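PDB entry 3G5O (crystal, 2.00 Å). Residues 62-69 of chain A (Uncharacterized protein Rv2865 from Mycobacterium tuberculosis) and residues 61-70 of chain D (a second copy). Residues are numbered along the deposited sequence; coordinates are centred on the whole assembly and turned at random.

Chain A, residues 62-69: LAQPGIRE
Chain D (61-70) WLAQPGIRES

Two copies of one loop meet about their leucines, each passing through a type II turn, Gln64(A) to Ile67(A) and Gln64(D) to Ile67(D), into a helix that starts at residue 67. From residue 62 to 69 the chains run the same general way, spreading apart. Chain D enters from a helix that includes Trp61(D) and Leu62(D); Trp61(D) O accepts a hydrogen bond from Gln64(D) N (3.0 Å). At Leu62(D) the backbones come closest in register, CA to CA of Leu62(A) 5.6 Å; CA atoms of Pro65(A) and Gly66(D) are 7.2 Å apart, those of Arg68(A) and Pro65(D) 7.8 Å. Both leucines are m,t and point toward the other stretch, so Leu62(D) CB lies 3.7 Å from Leu62(A) CB, while Leu62(D) CD2 reaches the apolar methyl Ala63(A) CB at 3.7 Å. Leu62(D) O accepts Arg68(A) NH2 at 3.1 Å, near the guanidinium plane. Pro65(D) (phi/psi -59/133) lays its CA over a face of that guanidinium, 3.6 Å from Arg68(A) NH1. Gly66(D), at the N-cap position, takes phi 75°, which favours glycine. Arg68(D) (m,t,p, chi4 -158°; Arg68(A) is m,t,t, chi4 87°) also donates to a backbone carbonyl, but a different one: NH1 to Ala63(A) O at 3.0 Å and 169°. Glu69(D) (m,p) OE2 accepts from a water 2.5 Å away, which accepts from Gly66(A) N at 2.9 Å.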

# COMPACT_ATOMS: atom_id res chain seq x y z
N LEU A 62 -1.24 -4.44 -4.88
CA LEU A 62 -1.59 -3.32 -5.79
C LEU A 62 -0.40 -2.84 -6.63
O LEU A 62 -0.59 -2.24 -7.68
CB LEU A 62 -2.20 -2.12 -5.01
CG LEU A 62 -3.61 -2.36 -4.46
CD1 LEU A 62 -4.10 -1.17 -3.68
CD2 LEU A 62 -4.58 -2.64 -5.60
N ALA A 63 0.82 -3.09 -6.13
CA ALA A 63 2.07 -2.71 -6.83
C ALA A 63 2.55 -3.71 -7.89
O ALA A 63 3.58 -3.46 -8.55
CB ALA A 63 3.20 -2.44 -5.79
N GLN A 64 1.85 -4.85 -8.03
CA GLN A 64 2.31 -5.87 -8.99
C GLN A 64 1.79 -5.62 -10.43
O GLN A 64 0.66 -5.17 -10.63
CB GLN A 64 1.95 -7.28 -8.50
CG GLN A 64 2.50 -7.56 -7.11
CD GLN A 64 3.99 -7.19 -6.97
OE1 GLN A 64 4.81 -7.65 -7.76
NE2 GLN A 64 4.33 -6.39 -5.95
N PRO A 65 2.63 -5.89 -11.44
CA PRO A 65 2.23 -5.59 -12.82
C PRO A 65 1.06 -6.45 -13.26
O PRO A 65 1.04 -7.66 -12.94
CB PRO A 65 3.48 -5.94 -13.67
CG PRO A 65 4.37 -6.77 -12.81
CD PRO A 65 3.97 -6.53 -11.33
N GLY A 66 0.08 -5.84 -13.93
CA GLY A 66 -1.07 -6.55 -14.47
C GLY A 66 -1.93 -7.18 -13.38
O GLY A 66 -2.63 -8.18 -13.65
N ILE A 67 -1.85 -6.66 -12.15
CA ILE A 67 -2.64 -7.24 -11.03
C ILE A 67 -4.15 -7.28 -11.32
O ILE A 67 -4.78 -8.33 -11.14
CB ILE A 67 -2.29 -6.63 -9.59
CG1 ILE A 67 -3.01 -7.42 -8.48
CG2 ILE A 67 -2.64 -5.15 -9.50
CD1 ILE A 67 -2.66 -8.93 -8.51
N ARG A 68 -4.74 -6.18 -11.79
CA ARG A 68 -6.20 -6.17 -11.97
C ARG A 68 -6.67 -7.11 -13.11
O ARG A 68 -7.71 -7.79 -12.97
CB ARG A 68 -6.70 -4.74 -12.21
CG ARG A 68 -6.55 -3.84 -10.99
CD ARG A 68 -6.56 -2.35 -11.42
NE ARG A 68 -6.37 -1.47 -10.26
CZ ARG A 68 -5.19 -1.11 -9.78
NH1 ARG A 68 -4.09 -1.56 -10.36
NH2 ARG A 68 -5.12 -0.30 -8.72
N GLU A 69 -5.89 -7.14 -14.18
CA GLU A 69 -6.07 -8.02 -15.35
C GLU A 69 -5.93 -9.49 -14.96
O GLU A 69 -6.72 -10.31 -15.42
CB GLU A 69 -5.06 -7.68 -16.46
CG GLU A 69 -5.28 -6.26 -17.11
CD GLU A 69 -4.56 -5.07 -16.36
OE1 GLU A 69 -4.15 -5.17 -15.18
OE2 GLU A 69 -4.41 -4.00 -16.99
N TRP D 61 -1.94 6.26 -4.48
CA TRP D 61 -1.23 6.13 -5.76
C TRP D 61 -1.26 4.71 -6.35
O TRP D 61 -1.42 4.53 -7.55
CB TRP D 61 0.16 6.73 -5.66
CG TRP D 61 0.06 8.23 -5.65
CD1 TRP D 61 0.19 9.07 -4.58
CD2 TRP D 61 -0.24 9.07 -6.78
NE1 TRP D 61 0.02 10.38 -4.99
CE2 TRP D 61 -0.27 10.41 -6.32
CE3 TRP D 61 -0.50 8.80 -8.14
CZ2 TRP D 61 -0.50 11.51 -7.20
CZ3 TRP D 61 -0.76 9.90 -9.01
CH2 TRP D 61 -0.74 11.22 -8.53
N LEU D 62 -1.21 3.72 -5.48
CA LEU D 62 -1.29 2.32 -5.89
C LEU D 62 -2.68 1.95 -6.41
O LEU D 62 -2.80 0.95 -7.13
CB LEU D 62 -0.88 1.37 -4.75
CG LEU D 62 0.64 1.36 -4.45
CD1 LEU D 62 0.96 0.51 -3.22
CD2 LEU D 62 1.43 0.84 -5.67
N ALA D 63 -3.71 2.72 -6.07
CA ALA D 63 -5.03 2.57 -6.70
C ALA D 63 -5.10 3.01 -8.17
O ALA D 63 -6.11 2.76 -8.84
CB ALA D 63 -6.15 3.27 -5.87
N GLN D 64 -4.07 3.70 -8.65
CA GLN D 64 -4.00 4.07 -10.05
C GLN D 64 -3.45 2.92 -10.91
O GLN D 64 -2.29 2.51 -10.73
CB GLN D 64 -3.17 5.38 -10.24
CG GLN D 64 -3.52 6.52 -9.20
CD GLN D 64 -5.02 6.77 -9.07
OE1 GLN D 64 -5.70 6.91 -10.09
NE2 GLN D 64 -5.55 6.78 -7.83
N PRO D 65 -4.27 2.37 -11.83
CA PRO D 65 -3.83 1.23 -12.66
C PRO D 65 -2.58 1.61 -13.47
O PRO D 65 -2.52 2.71 -14.01
CB PRO D 65 -5.04 0.95 -13.60
CG PRO D 65 -6.21 1.57 -12.88
CD PRO D 65 -5.68 2.75 -12.11
N GLY D 66 -1.57 0.75 -13.48
CA GLY D 66 -0.32 1.03 -14.23
C GLY D 66 0.62 2.06 -13.58
O GLY D 66 1.43 2.68 -14.27
N ILE D 67 0.49 2.27 -12.27
CA ILE D 67 1.27 3.30 -11.58
C ILE D 67 2.81 3.10 -11.67
O ILE D 67 3.54 4.01 -11.99
CB ILE D 67 0.82 3.50 -10.08
CG1 ILE D 67 1.61 4.62 -9.40
CG2 ILE D 67 0.95 2.21 -9.31
CD1 ILE D 67 1.37 5.94 -10.03
N ARG D 68 3.30 1.90 -11.41
CA ARG D 68 4.73 1.70 -11.48
C ARG D 68 5.26 1.83 -12.93
O ARG D 68 6.37 2.36 -13.15
CB ARG D 68 5.11 0.37 -10.81
CG ARG D 68 4.80 0.47 -9.30
CD ARG D 68 5.23 -0.75 -8.58
NE ARG D 68 6.67 -0.93 -8.54
CZ ARG D 68 7.24 -2.13 -8.33
NH1 ARG D 68 6.51 -3.27 -8.19
NH2 ARG D 68 8.57 -2.22 -8.28
N GLU D 69 4.46 1.41 -13.91
CA GLU D 69 4.88 1.57 -15.32
C GLU D 69 4.93 3.05 -15.70
O GLU D 69 5.83 3.46 -16.43
CB GLU D 69 3.97 0.76 -16.31
CG GLU D 69 4.02 -0.77 -16.02
CD GLU D 69 3.03 -1.23 -14.88
OE1 GLU D 69 2.62 -0.43 -14.00
OE2 GLU D 69 2.67 -2.43 -14.87
N SER D 70 3.99 3.86 -15.19
CA SER D 70 4.00 5.28 -15.53
C SER D 70 5.17 5.98 -14.82
O SER D 70 5.73 6.88 -15.39
CB SER D 70 2.65 5.97 -15.20
OG SER D 70 2.58 6.17 -13.82
O HOH W 1 0.23 -2.93 -14.35
O HOH W 2 -1.86 -0.14 -9.48